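Local coordinates for DUF5618 domain-containing protein (Dyadobacter fermentans, PDB 3MFN), which is of unknown function but folds as a compact, largely helical domain that assembles with a second copy of itself, at residues Glu33-Ala38 / Ile144-Val149; Arg40-Ala45 / Gln140-Ile145; Trp97-Leu102 / Thr112-Tyr117. One frame throughout, in Å; residues are numbered along the deposited sequence. Where two conformers were deposited one is given.

Overall arrangement
Three helix-against-helix contacts illustrate how one small helical bundle is sewn together at different sequence separations. Contacts 1 and 2 hold the same two elements, helix 34-52 and helix 132-153, near the two ends of the chain, with their centres 8 Å apart. Contact 1 is wholly buried and apolar. Contact 2, closer to the chain's centre, also joins two buried residues but adds the partly exposed E143 at its margin. Contact 3 is local, pairing helices 95-103 and 107-126 around an aromatic ring, with the partly exposed K99 and V114 at its margin. It meets the other two through helix 132-153, where I145 packs on T112 and R141 on V116.

Contact 1: residues Glu33-Ala38 / Ile144-Val149; sequences EAVIEA and IIIDWV
Antiparallel helix packing brings V35 and A38, near the start of helix 34-52, against I146 and V149 of helix 132-153, joining the two ends of the chain in one helical bundle. The axes of the two short segments run at 171° to one another and approach to 10.0 Å. V35 and I146 have the nearest CA atoms across the two segments, 6.6 Å apart, near enough for short branched side chains to touch. The two methyl branches of V35 divide the work. CG1, anti to the backbone N with chi1 at 164°, reaches CG2 of I146 at 4.0 Å, and the two side chains run alongside each other, pointing opposite ways. CG2 of V35, lying beside its own backbone N, turns instead to V149 and meets its CG1 at 4.2 Å. One turn further along, A38 points its methyl group at the other helix and receives the long branch of I146: A38 CB lies 3.8 Å from I146 CD1 and 4.0 Å from I146 CG1. I146 is therefore shared, its CG2 branch given to V35 and its extended CG1-CD1 arm laid against A38. Helix 63-85 runs beside the pair and touches both members, with H83 against A34 and L81 against V149. W148 meets the ring of Y84, also on helix 63-85, with the planes almost perpendicular. No hydrogen bond or charge pair crosses between 33-38 and 144-149, and all four touching residues are buried. The contact is thus held by methyl and methylene packing, and its geometry depends on the fit of small and branched side chains, with no polar pair between the segments to fix it.

Contact 2: residues Arg40-Ala45 / Gln140-Ile145; sequences RYLNNA and QRAEII
L42 and A142 have the nearest CA atoms across the two segments, 8.0 Å apart, between two continuous helical turns in which N44 N donates to R40 O and I144 N to Q140 O. Across that gap the longer side chain comes from helix 34-52. L42 points toward helix 132-153, with CG anti to its backbone N (chi1 -169°), and its isobutyl end spreads two methyls over adjacent residues. CD1 goes to the small A142, whose CB it meets at 4.2 Å. CD2 goes to E143, lying 4.2 Å from E143 CB and 4.0 Å from E143 N, so that it rests against the base of that residue. A leucine facing an alanine in this way fills the wider separation of the backbones with one large side chain and one small one. E143 begins to one side of the interface, but in the conformer given its chain bends at chi2 (81°) and brings the carboxylate back toward L42, with OE1 3.3 Å from L42 CD2. The partner is a methyl group, so this is no hydrogen bond, and because a second conformer was deposited for the glutamate the touch is itself doubtful. The like charge of D147 close by may raise the proton affinity of this carboxylate. Helix 63-85 closes the apolar side, its A73 against L42 and its V77 against A142. Next to A142, the guanidinium group of R141 forms salt bridges with D131 and E133 of the second subunit, so a single turn of helix 132-153 serves both domain interior and dimer. The result is an inward apolar strip, flanked by a marginal glutamate and an arginine used in dimer contacts, in an antiparallel helical bundle.

Contact 3: residues Trp97-Leu102 / Thr112-Tyr117; sequences WYKSNL and TFVSVY
The ring of F113 has CG of K99 at its edge, near its plane, 4.1 Å from F113 CE2, while Y98 CB and L102 CD1 come in obliquely. Y98 CB touches F113 CZ at 3.6 Å, and the two rings lie askew with their planes at 38°. L102 crosses F113 at about a right angle, setting CD1 only 3.4 Å from F113 CB. F113 reaches this place because its CG is anti to the backbone N (chi1 173°), which sends the ring across to helix 95-103. The Y98 ring carries CE3 of W97 over one face. ND2 of N101 sits over the centre of the W97 ring, 3.1 Å above its plane, and donates to W97 O from above the carbonyl plane. The hydroxyl of Y98 is hydrogen-bonded to D82, and a bound acetate, probably from the crystallisation liquor, lies about 3 Å from the Y98 side chain. At the margin, the K99 chain, bent at chi3, brings its CE to 4.2 Å from CG2 of V114, which also packs on V129 of the second subunit. With segment axes at 165°, this is an antiparallel helical hairpin with the F113 ring packed between its two helices.

Contact 1: residues Glu33-Ala38 / Ile144-Val149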
ATOM      1  N   GLU A  33      22.483  19.310  -5.569  1.00 41.79           N
ATOM      2  CA  GLU A  33      21.756  19.467  -4.318  1.00 39.97           C
ATOM      3  C   GLU A  33      20.206  19.447  -4.577  1.00 38.27           C
ATOM      4  O   GLU A  33      19.386  19.802  -3.700  1.00 36.94           O
ATOM      5  CB  GLU A  33      22.108  20.781  -3.721  1.00 40.35           C
ATOM      6  CG  GLU A  33      21.747  21.953  -4.593  1.00 42.37           C
ATOM      7  CD  GLU A  33      22.889  22.956  -4.619  1.00 43.56           C
ATOM      8  OE1 GLU A  33      23.644  23.027  -5.646  1.00 42.98           O
ATOM      9  OE2 GLU A  33      23.046  23.611  -3.562  1.00 45.60           O
ATOM     10  N   ALA A  34      19.832  19.110  -5.806  1.00 35.15           N
ATOM     11  CA  ALA A  34      18.553  18.474  -6.080  1.00 33.82           C
ATOM     12  C   ALA A  34      18.323  17.294  -5.128  1.00 32.25           C
ATOM     13  O   ALA A  34      17.226  17.123  -4.619  1.00 32.39           O
ATOM     14  CB  ALA A  34      18.515  17.983  -7.518  1.00 33.44           C
ATOM     15  N   VAL A  35      19.348  16.472  -4.899  1.00 30.56           N
ATOM     16  CA  VAL A  35      19.244  15.337  -3.960  1.00 29.55           C
ATOM     17  C   VAL A  35      18.930  15.783  -2.516  1.00 29.56           C
ATOM     18  O   VAL A  35      18.091  15.184  -1.807  1.00 28.68           O
ATOM     19  CB  VAL A  35      20.543  14.505  -4.007  1.00 30.35           C
ATOM     20  CG1 VAL A  35      20.663  13.585  -2.833  1.00 31.12           C
ATOM     21  CG2 VAL A  35      20.596  13.712  -5.288  1.00 28.59           C
ATOM     22  N   ILE A  36      19.575  16.866  -2.086  1.00 28.75           N
ATOM     23  CA  ILE A  36      19.340  17.398  -0.753  1.00 28.12           C
ATOM     24  C   ILE A  36      17.921  17.910  -0.588  1.00 27.47           C
ATOM     25  O   ILE A  36      17.259  17.633   0.415  1.00 26.89           O
ATOM     26  CB  ILE A  36      20.342  18.478  -0.461  1.00 28.36           C
ATOM     27  CG1 ILE A  36      21.687  17.797  -0.126  1.00 30.35           C
ATOM     28  CG2 ILE A  36      19.879  19.410   0.682  1.00 28.33           C
ATOM     29  CD1 ILE A  36      22.371  17.046  -1.290  1.00 31.51           C
ATOM     30  N   GLU A  37      17.461  18.669  -1.564  1.00 26.45           N
ATOM     31  CA  GLU A  37      16.115  19.211  -1.533  1.00 27.13           C
ATOM     32  C   GLU A  37      15.039  18.053  -1.510  1.00 25.98           C
ATOM     33  O   GLU A  37      14.094  18.131  -0.722  1.00 24.63           O
ATOM     34  CB  GLU A  37      15.940  20.214  -2.681  1.00 27.73           C
ATOM     35  CG  GLU A  37      14.526  20.722  -2.954  1.00 31.18           C
ATOM     36  CD  GLU A  37      14.079  21.866  -2.015  1.00 34.35           C
ATOM     37  OE1 GLU A  37      14.668  22.037  -0.933  1.00 36.34           O
ATOM     38  OE2 GLU A  37      13.109  22.574  -2.369  1.00 35.51           O
ATOM     39  N   ALA A  38      15.258  16.979  -2.285  1.00 24.09           N
ATOM     40  CA  ALA A  38      14.433  15.779  -2.253  1.00 23.64           C
ATOM     41  C   ALA A  38      14.316  15.215  -0.853  1.00 23.91           C
ATOM     42  O   ALA A  38      13.206  14.893  -0.395  1.00 23.91           O
ATOM     43  CB  ALA A  38      14.965  14.721  -3.219  1.00 23.24           C
ATOM     44  N   ILE A 144      15.409   4.949  -1.244  1.00 24.82           N
ATOM     45  CA  ILE A 144      16.112   4.120  -2.206  1.00 23.80           C
ATOM     46  C   ILE A 144      16.201   4.791  -3.552  1.00 23.34           C
ATOM     47  O   ILE A 144      17.258   4.795  -4.200  1.00 23.56           O
ATOM     48  CB  ILE A 144      15.501   2.699  -2.358  1.00 24.72           C
ATOM     49  CG1 ILE A 144      15.877   1.811  -1.167  1.00 26.69           C
ATOM     50  CG2 ILE A 144      16.041   2.022  -3.617  1.00 22.95           C
ATOM     51  CD1 ILE A 144      15.074   0.438  -1.135  1.00 29.44           C
ATOM     52  N   ILE A 145      15.106   5.388  -3.971  1.00 23.53           N
ATOM     53  CA  ILE A 145      15.064   6.056  -5.266  1.00 23.77           C
ATOM     54  C   ILE A 145      15.916   7.319  -5.239  1.00 23.16           C
ATOM     55  O   ILE A 145      16.620   7.630  -6.196  1.00 22.85           O
ATOM     56  CB  ILE A 145      13.616   6.474  -5.687  1.00 23.91           C
ATOM     57  CG1 ILE A 145      12.717   5.253  -5.876  1.00 24.19           C
ATOM     58  CG2 ILE A 145      13.682   7.283  -6.976  1.00 24.20           C
ATOM     59  CD1 ILE A 145      13.241   4.260  -6.960  1.00 21.37           C
ATOM     60  N   ILE A 146      15.864   8.066  -4.143  1.00 23.41           N
ATOM     61  CA  ILE A 146      16.666   9.297  -4.084  1.00 22.28           C
ATOM     62  C   ILE A 146      18.155   8.944  -4.083  1.00 22.69           C
ATOM     63  O   ILE A 146      18.933   9.612  -4.756  1.00 21.73           O
ATOM     64  CB  ILE A 146      16.297  10.169  -2.901  1.00 23.37           C
ATOM     65  CG1 ILE A 146      14.866  10.678  -3.091  1.00 22.24           C
ATOM     66  CG2 ILE A 146      17.353  11.289  -2.785  1.00 20.71           C
ATOM     67  CD1 ILE A 146      14.156  11.281  -1.898  1.00 24.39           C
ATOM     68  N   ASP A 147      18.547   7.892  -3.372  1.00 22.83           N
ATOM     69  CA  ASP A 147      19.951   7.488  -3.345  1.00 24.32           C
ATOM     70  C   ASP A 147      20.382   6.984  -4.706  1.00 24.05           C
ATOM     71  O   ASP A 147      21.510   7.220  -5.126  1.00 25.16           O
ATOM     72  CB  ASP A 147      20.204   6.362  -2.342  1.00 25.27           C
ATOM     73  CG  ASP A 147      20.036   6.788  -0.898  1.00 29.61           C
ATOM     74  OD1 ASP A 147      19.891   8.011  -0.560  1.00 35.57           O
ATOM     75  OD2 ASP A 147      20.045   5.853  -0.066  1.00 36.39           O
ATOM     76  N   TRP A 148      19.497   6.288  -5.408  1.00 24.05           N
ATOM     77  CA  TRP A 148      19.830   5.820  -6.753  1.00 23.22           C
ATOM     78  C   TRP A 148      20.182   7.017  -7.663  1.00 22.70           C
ATOM     79  O   TRP A 148      21.197   7.005  -8.384  1.00 22.39           O
ATOM     80  CB  TRP A 148      18.651   5.020  -7.322  1.00 24.21           C
ATOM     81  CG  TRP A 148      18.853   4.558  -8.713  1.00 24.06           C
ATOM     82  CD1 TRP A 148      19.494   3.421  -9.113  1.00 27.57           C
ATOM     83  CD2 TRP A 148      18.381   5.190  -9.911  1.00 25.76           C
ATOM     84  NE1 TRP A 148      19.435   3.301 -10.490  1.00 24.87           N
ATOM     85  CE2 TRP A 148      18.756   4.369 -10.997  1.00 23.90           C
ATOM     86  CE3 TRP A 148      17.627   6.346 -10.173  1.00 27.29           C
ATOM     87  CZ2 TRP A 148      18.469   4.698 -12.323  1.00 24.50           C
ATOM     88  CZ3 TRP A 148      17.333   6.670 -11.507  1.00 25.05           C
ATOM     89  CH2 TRP A 148      17.766   5.844 -12.562  1.00 23.15           C
ATOM     90  N   VAL A 149      19.361   8.054  -7.620  1.00 21.68           N
ATOM     91  CA  VAL A 149      19.629   9.310  -8.338  1.00 21.63           C
ATOM     92  C   VAL A 149      20.966   9.919  -7.947  1.00 23.46           C
ATOM     93  O   VAL A 149      21.824  10.137  -8.812  1.00 22.76           O
ATOM     94  CB  VAL A 149      18.495  10.340  -8.125  1.00 21.96           C
ATOM     95  CG1 VAL A 149      18.891  11.714  -8.626  1.00 20.25           C
ATOM     96  CG2 VAL A 149      17.186   9.848  -8.835  1.00 18.06           C
TER

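Contact 2: residues Arg40-Ala45 / Gln140-Ile145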
ATOM      1  N   ARG A  40      14.845  16.933   1.882  1.00 22.27           N
ATOM      2  CA  ARG A  40      14.111  17.883   2.687  0.60 23.29           C
ATOM      3  C   ARG A  40      12.603  17.623   2.587  1.00 21.63           C
ATOM      4  O   ARG A  40      11.914  17.705   3.580  1.00 23.28           O
ATOM      5  CB  ARG A  40      14.493  19.321   2.350  0.60 23.47           C
ATOM      6  CG  ARG A  40      15.971  19.676   2.714  0.60 29.11           C
ATOM      7  CD  ARG A  40      16.320  19.282   4.154  0.60 35.20           C
ATOM      8  NE  ARG A  40      15.386  19.874   5.123  0.60 37.53           N
ATOM      9  CZ  ARG A  40      15.639  20.938   5.881  0.60 38.10           C
ATOM     10  NH1 ARG A  40      14.683  21.387   6.689  0.60 38.03           N
ATOM     11  NH2 ARG A  40      16.825  21.557   5.833  0.60 38.07           N
ATOM     12  N   TYR A  41      12.108  17.275   1.399  1.00 21.51           N
ATOM     13  CA  TYR A  41      10.682  16.960   1.208  1.00 20.57           C
ATOM     14  C   TYR A  41      10.336  15.708   2.019  1.00 19.44           C
ATOM     15  O   TYR A  41       9.308  15.654   2.709  1.00 16.76           O
ATOM     16  CB  TYR A  41      10.334  16.703  -0.262  1.00 20.02           C
ATOM     17  CG  TYR A  41      10.100  17.881  -1.168  1.00 21.80           C
ATOM     18  CD1 TYR A  41       8.868  18.092  -1.735  1.00 20.77           C
ATOM     19  CD2 TYR A  41      11.132  18.747  -1.537  1.00 27.34           C
ATOM     20  CE1 TYR A  41       8.629  19.120  -2.602  1.00 19.58           C
ATOM     21  CE2 TYR A  41      10.901  19.850  -2.458  1.00 26.32           C
ATOM     22  CZ  TYR A  41       9.629  20.007  -2.968  1.00 20.64           C
ATOM     23  OH  TYR A  41       9.280  20.980  -3.859  1.00 19.57           O
ATOM     24  N   LEU A  42      11.168  14.684   1.901  1.00 18.26           N
ATOM     25  CA  LEU A  42      10.920  13.433   2.624  1.00 18.65           C
ATOM     26  C   LEU A  42      10.891  13.612   4.121  1.00 18.90           C
ATOM     27  O   LEU A  42       9.988  13.103   4.792  1.00 18.07           O
ATOM     28  CB  LEU A  42      11.938  12.372   2.228  1.00 20.56           C
ATOM     29  CG  LEU A  42      11.723  10.929   2.657  1.00 24.61           C
ATOM     30  CD1 LEU A  42      10.321  10.374   2.282  1.00 26.16           C
ATOM     31  CD2 LEU A  42      12.850  10.024   2.037  1.00 27.05           C
ATOM     32  N   ASN A  43      11.866  14.329   4.660  1.00 17.60           N
ATOM     33  CA  ASN A  43      11.909  14.571   6.091  1.00 18.75           C
ATOM     34  C   ASN A  43      10.850  15.495   6.575  1.00 18.32           C
ATOM     35  O   ASN A  43      10.299  15.304   7.703  1.00 17.84           O
ATOM     36  CB  ASN A  43      13.305  15.048   6.513  1.00 19.48           C
ATOM     37  CG  ASN A  43      14.339  13.904   6.377  1.00 24.12           C
ATOM     38  OD1 ASN A  43      14.017  12.744   6.709  1.00 27.43           O
ATOM     39  ND2 ASN A  43      15.530  14.206   5.872  1.00 27.91           N
ATOM     40  N   ASN A  44      10.488  16.468   5.742  1.00 17.62           N
ATOM     41  CA  ASN A  44       9.326  17.292   6.082  0.60 18.18           C
ATOM     42  C   ASN A  44       8.114  16.419   6.218  1.00 17.78           C
ATOM     43  O   ASN A  44       7.350  16.580   7.134  1.00 18.06           O
ATOM     44  CB  ASN A  44       9.027  18.374   5.025  0.60 18.24           C
ATOM     45  CG  ASN A  44       9.907  19.601   5.141  0.60 19.38           C
ATOM     46  OD1 ASN A  44       9.684  20.556   4.419  0.60 26.24           O
ATOM     47  ND2 ASN A  44      10.876  19.600   6.029  0.60 16.42           N
ATOM     48  N   ALA A  45       7.923  15.510   5.260  1.00 18.31           N
ATOM     49  CA  ALA A  45       6.827  14.568   5.286  1.00 18.22           C
ATOM     50  C   ALA A  45       6.800  13.722   6.568  1.00 19.17           C
ATOM     51  O   ALA A  45       5.746  13.512   7.170  1.00 17.18           O
ATOM     52  CB  ALA A  45       6.835  13.640   4.037  1.00 17.70           C
ATOM     53  N   GLN A 140      11.079   4.122   3.051  1.00 23.20           N
ATOM     54  CA  GLN A 140      12.344   3.446   2.720  0.70 24.07           C
ATOM     55  C   GLN A 140      12.506   3.322   1.212  1.00 22.43           C
ATOM     56  O   GLN A 140      13.577   3.516   0.710  1.00 21.15           O
ATOM     57  CB  GLN A 140      12.466   2.037   3.357  0.70 24.97           C
ATOM     58  CG  GLN A 140      12.685   2.028   4.913  0.70 28.60           C
ATOM     59  CD  GLN A 140      12.137   0.776   5.620  0.70 31.45           C
ATOM     60  OE1 GLN A 140      11.662   0.850   6.762  0.70 34.63           O
ATOM     61  NE2 GLN A 140      12.214  -0.360   4.961  0.70 34.20           N
ATOM     62  N   ARG A 141      11.423   2.994   0.495  1.00 23.32           N
ATOM     63  CA  ARG A 141      11.473   2.838  -0.983  1.00 21.84           C
ATOM     64  C   ARG A 141      11.832   4.182  -1.640  1.00 21.80           C
ATOM     65  O   ARG A 141      12.664   4.234  -2.548  1.00 22.51           O
ATOM     66  CB  ARG A 141      10.160   2.338  -1.550  1.00 22.58           C
ATOM     67  CG  ARG A 141       9.687   1.028  -0.973  1.00 23.72           C
ATOM     68  CD  ARG A 141      10.486  -0.142  -1.420  1.00 24.88           C
ATOM     69  NE  ARG A 141       9.921  -1.335  -0.801  1.00 26.38           N
ATOM     70  CZ  ARG A 141      10.378  -1.886   0.321  1.00 28.16           C
ATOM     71  NH1 ARG A 141      11.385  -1.335   0.997  1.00 28.72           N
ATOM     72  NH2 ARG A 141       9.802  -2.970   0.798  1.00 25.79           N
ATOM     73  N   ALA A 142      11.253   5.250  -1.119  1.00 21.60           N
ATOM     74  CA  ALA A 142      11.505   6.633  -1.544  1.00 22.13           C
ATOM     75  C   ALA A 142      12.975   7.006  -1.337  1.00 22.93           C
ATOM     76  O   ALA A 142      13.571   7.538  -2.236  1.00 22.67           O
ATOM     77  CB  ALA A 142      10.642   7.576  -0.781  1.00 21.62           C
ATOM     78  N   GLU A 143      13.576   6.716  -0.177  1.00 24.09           N
ATOM     79  CA  GLU A 143      14.988   7.002   0.019  0.60 24.62           C
ATOM     80  C   GLU A 143      15.861   6.162  -0.915  1.00 24.26           C
ATOM     81  O   GLU A 143      16.907   6.594  -1.351  1.00 24.39           O
ATOM     82  CB  GLU A 143      15.400   6.780   1.483  0.60 25.72           C
ATOM     83  CG  GLU A 143      16.843   7.136   1.779  0.60 27.29           C
ATOM     84  CD  GLU A 143      17.072   8.654   1.993  0.60 31.57           C
ATOM     85  OE1 GLU A 143      16.092   9.440   2.023  0.60 33.67           O
ATOM     86  OE2 GLU A 143      18.244   9.047   2.201  0.60 33.00           O
ATOM     87  N   ILE A 144      15.409   4.949  -1.244  1.00 24.82           N
ATOM     88  CA  ILE A 144      16.112   4.120  -2.206  1.00 23.80           C
ATOM     89  C   ILE A 144      16.201   4.791  -3.552  1.00 23.34           C
ATOM     90  O   ILE A 144      17.258   4.795  -4.200  1.00 23.56           O
ATOM     91  CB  ILE A 144      15.501   2.699  -2.358  1.00 24.72           C
ATOM     92  CG1 ILE A 144      15.877   1.811  -1.167  1.00 26.69           C
ATOM     93  CG2 ILE A 144      16.041   2.022  -3.617  1.00 22.95           C
ATOM     94  CD1 ILE A 144      15.074   0.438  -1.135  1.00 29.44           C
ATOM     95  N   ILE A 145      15.106   5.388  -3.971  1.00 23.53           N
ATOM     96  CA  ILE A 145      15.064   6.056  -5.266  1.00 23.77           C
ATOM     97  C   ILE A 145      15.916   7.319  -5.239  1.00 23.16           C
ATOM     98  O   ILE A 145      16.620   7.630  -6.196  1.00 22.85           O
ATOM     99  CB  ILE A 145      13.616   6.474  -5.687  1.00 23.91           C
ATOM    100  CG1 ILE A 145      12.717   5.253  -5.876  1.00 24.19           C
ATOM    101  CG2 ILE A 145      13.682   7.283  -6.976  1.00 24.20           C
ATOM    102  CD1 ILE A 145      13.241   4.260  -6.960  1.00 21.37           C
TER

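Contact 3: residues Trp97-Leu102 / Thr112-Tyr117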
ATOM      1  N   TRP A  97       5.571   8.766 -17.633  1.00 26.28           N
ATOM      2  CA  TRP A  97       6.832   9.335 -18.006  1.00 25.66           C
ATOM      3  C   TRP A  97       7.943   8.843 -17.078  1.00 24.77           C
ATOM      4  O   TRP A  97       9.032   8.469 -17.539  1.00 25.92           O
ATOM      5  CB  TRP A  97       6.738  10.840 -18.017  1.00 25.60           C
ATOM      6  CG  TRP A  97       7.901  11.460 -18.605  1.00 29.47           C
ATOM      7  CD1 TRP A  97       8.174  11.603 -19.965  1.00 28.95           C
ATOM      8  CD2 TRP A  97       9.012  11.996 -17.919  1.00 31.22           C
ATOM      9  NE1 TRP A  97       9.365  12.199 -20.135  1.00 30.13           N
ATOM     10  CE2 TRP A  97       9.913  12.462 -18.901  1.00 30.45           C
ATOM     11  CE3 TRP A  97       9.352  12.119 -16.563  1.00 30.56           C
ATOM     12  CZ2 TRP A  97      11.112  13.087 -18.581  1.00 30.42           C
ATOM     13  CZ3 TRP A  97      10.558  12.710 -16.248  1.00 32.00           C
ATOM     14  CH2 TRP A  97      11.432  13.182 -17.269  1.00 33.38           C
ATOM     15  N   TYR A  98       7.697   8.774 -15.784  1.00 23.40           N
ATOM     16  CA  TYR A  98       8.758   8.314 -14.856  1.00 23.43           C
ATOM     17  C   TYR A  98       9.004   6.842 -15.062  1.00 23.28           C
ATOM     18  O   TYR A  98      10.162   6.404 -15.107  1.00 22.26           O
ATOM     19  CB  TYR A  98       8.419   8.611 -13.381  1.00 23.68           C
ATOM     20  CG  TYR A  98       8.284  10.098 -13.157  1.00 22.41           C
ATOM     21  CD1 TYR A  98       9.384  10.854 -12.935  1.00 22.07           C
ATOM     22  CD2 TYR A  98       7.076  10.726 -13.223  1.00 22.47           C
ATOM     23  CE1 TYR A  98       9.294  12.197 -12.750  1.00 23.98           C
ATOM     24  CE2 TYR A  98       6.974  12.084 -13.049  1.00 20.86           C
ATOM     25  CZ  TYR A  98       8.084  12.804 -12.794  1.00 22.59           C
ATOM     26  OH  TYR A  98       8.059  14.186 -12.627  1.00 24.68           O
ATOM     27  N   LYS A  99       7.947   6.077 -15.262  1.00 24.25           N
ATOM     28  CA  LYS A  99       8.132   4.596 -15.434  1.00 25.07           C
ATOM     29  C   LYS A  99       8.913   4.224 -16.708  1.00 25.88           C
ATOM     30  O   LYS A  99       9.796   3.338 -16.708  1.00 25.17           O
ATOM     31  CB  LYS A  99       6.766   3.913 -15.456  1.00 25.57           C
ATOM     32  CG  LYS A  99       6.065   3.928 -14.037  1.00 27.04           C
ATOM     33  CD  LYS A  99       4.563   3.535 -14.078  1.00 28.55           C
ATOM     34  CE  LYS A  99       4.320   2.122 -14.567  1.00 35.79           C
ATOM     35  NZ  LYS A  99       2.886   1.802 -14.931  1.00 36.41           N
ATOM     36  N   SER A 100       8.576   4.864 -17.813  1.00 27.05           N
ATOM     37  CA  SER A 100       9.229   4.486 -19.066  1.00 28.60           C
ATOM     38  C   SER A 100      10.703   4.946 -19.010  1.00 27.98           C
ATOM     39  O   SER A 100      11.584   4.203 -19.441  1.00 27.57           O
ATOM     40  CB  SER A 100       8.431   5.002 -20.271  1.00 29.12           C
ATOM     41  OG  SER A 100       8.725   6.347 -20.555  1.00 32.97           O
ATOM     42  N   ASN A 101      10.994   6.092 -18.357  1.00 27.55           N
ATOM     43  CA  ASN A 101      12.393   6.497 -18.135  1.00 27.56           C
ATOM     44  C   ASN A 101      13.159   5.510 -17.230  1.00 28.49           C
ATOM     45  O   ASN A 101      14.329   5.205 -17.474  1.00 28.17           O
ATOM     46  CB  ASN A 101      12.527   7.958 -17.624  1.00 27.50           C
ATOM     47  CG  ASN A 101      12.583   8.973 -18.751  1.00 26.64           C
ATOM     48  OD1 ASN A 101      13.487   8.938 -19.567  1.00 32.78           O
ATOM     49  ND2 ASN A 101      11.630   9.851 -18.817  1.00 26.65           N
ATOM     50  N   LEU A 102      12.489   4.965 -16.219  1.00 29.12           N
ATOM     51  CA  LEU A 102      13.126   4.026 -15.327  1.00 30.16           C
ATOM     52  C   LEU A 102      13.214   2.623 -15.924  1.00 31.53           C
ATOM     53  O   LEU A 102      14.091   1.854 -15.556  1.00 31.46           O
ATOM     54  CB  LEU A 102      12.399   3.974 -13.983  1.00 30.24           C
ATOM     55  CG  LEU A 102      12.509   5.218 -13.078  1.00 29.42           C
ATOM     56  CD1 LEU A 102      11.450   5.163 -11.987  1.00 24.62           C
ATOM     57  CD2 LEU A 102      13.946   5.314 -12.508  1.00 27.83           C
ATOM     58  N   THR A 112      10.615  -0.526  -7.503  1.00 20.89           N
ATOM     59  CA  THR A 112      10.702   0.292  -6.318  1.00 20.71           C
ATOM     60  C   THR A 112       9.885   1.587  -6.485  1.00 22.40           C
ATOM     61  O   THR A 112       9.145   1.990  -5.563  1.00 20.64           O
ATOM     62  CB  THR A 112      12.201   0.609  -5.944  1.00 22.10           C
ATOM     63  OG1 THR A 112      12.901  -0.609  -5.713  1.00 21.83           O
ATOM     64  CG2 THR A 112      12.352   1.524  -4.706  1.00 16.66           C
ATOM     65  N   PHE A 113      10.039   2.257  -7.630  1.00 21.08           N
ATOM     66  CA  PHE A 113       9.303   3.473  -7.862  1.00 20.71           C
ATOM     67  C   PHE A 113       7.797   3.203  -7.930  1.00 20.41           C
ATOM     68  O   PHE A 113       6.985   4.035  -7.446  1.00 20.00           O
ATOM     69  CB  PHE A 113       9.769   4.168  -9.199  1.00 19.64           C
ATOM     70  CG  PHE A 113       8.932   5.330  -9.570  1.00 21.08           C
ATOM     71  CD1 PHE A 113       9.041   6.527  -8.861  1.00 21.44           C
ATOM     72  CD2 PHE A 113       7.969   5.226 -10.525  1.00 21.07           C
ATOM     73  CE1 PHE A 113       8.254   7.574  -9.168  1.00 22.15           C
ATOM     74  CE2 PHE A 113       7.167   6.288 -10.823  1.00 22.45           C
ATOM     75  CZ  PHE A 113       7.294   7.451 -10.147  1.00 21.33           C
ATOM     76  N   VAL A 114       7.392   2.087  -8.529  1.00 20.13           N
ATOM     77  CA  VAL A 114       5.944   1.807  -8.670  1.00 19.53           C
ATOM     78  C   VAL A 114       5.308   1.669  -7.263  1.00 18.86           C
ATOM     79  O   VAL A 114       4.165   2.147  -6.995  1.00 19.15           O
ATOM     80  CB  VAL A 114       5.676   0.549  -9.566  1.00 21.61           C
ATOM     81  CG1 VAL A 114       4.131   0.169  -9.590  1.00 21.32           C
ATOM     82  CG2 VAL A 114       6.141   0.825 -11.016  1.00 20.03           C
ATOM     83  N   SER A 115       6.054   1.037  -6.375  1.00 17.67           N
ATOM     84  CA  SER A 115       5.647   0.862  -5.015  1.00 19.35           C
ATOM     85  C   SER A 115       5.566   2.213  -4.309  1.00 20.73           C
ATOM     86  O   SER A 115       4.581   2.474  -3.626  1.00 21.59           O
ATOM     87  CB  SER A 115       6.601  -0.102  -4.307  1.00 20.10           C
ATOM     88  OG  SER A 115       6.036  -0.605  -3.132  1.00 20.12           O
ATOM     89  N   VAL A 116       6.587   3.071  -4.478  1.00 19.12           N
ATOM     90  CA  VAL A 116       6.461   4.462  -4.029  1.00 19.40           C
ATOM     91  C   VAL A 116       5.198   5.170  -4.513  1.00 19.88           C
ATOM     92  O   VAL A 116       4.472   5.808  -3.717  1.00 21.30           O
ATOM     93  CB  VAL A 116       7.674   5.240  -4.450  1.00 20.46           C
ATOM     94  CG1 VAL A 116       7.470   6.740  -4.232  1.00 21.91           C
ATOM     95  CG2 VAL A 116       8.897   4.743  -3.718  1.00 20.09           C
ATOM     96  N   TYR A 117       4.921   5.055  -5.814  1.00 19.08           N
ATOM     97  CA  TYR A 117       3.725   5.595  -6.416  1.00 19.26           C
ATOM     98  C   TYR A 117       2.470   5.047  -5.770  1.00 18.82           C
ATOM     99  O   TYR A 117       1.601   5.822  -5.329  1.00 18.74           O
ATOM    100  CB  TYR A 117       3.747   5.360  -7.905  1.00 18.68           C
ATOM    101  CG  TYR A 117       2.442   5.628  -8.626  1.00 21.19           C
ATOM    102  CD1 TYR A 117       2.075   6.906  -9.025  1.00 25.01           C
ATOM    103  CD2 TYR A 117       1.620   4.595  -8.973  1.00 22.35           C
ATOM    104  CE1 TYR A 117       0.873   7.109  -9.708  1.00 28.18           C
ATOM    105  CE2 TYR A 117       0.446   4.794  -9.620  1.00 28.83           C
ATOM    106  CZ  TYR A 117       0.085   6.022  -9.992  1.00 29.10           C
ATOM    107  OH  TYR A 117      -1.095   6.114 -10.628  1.00 34.86           O
TER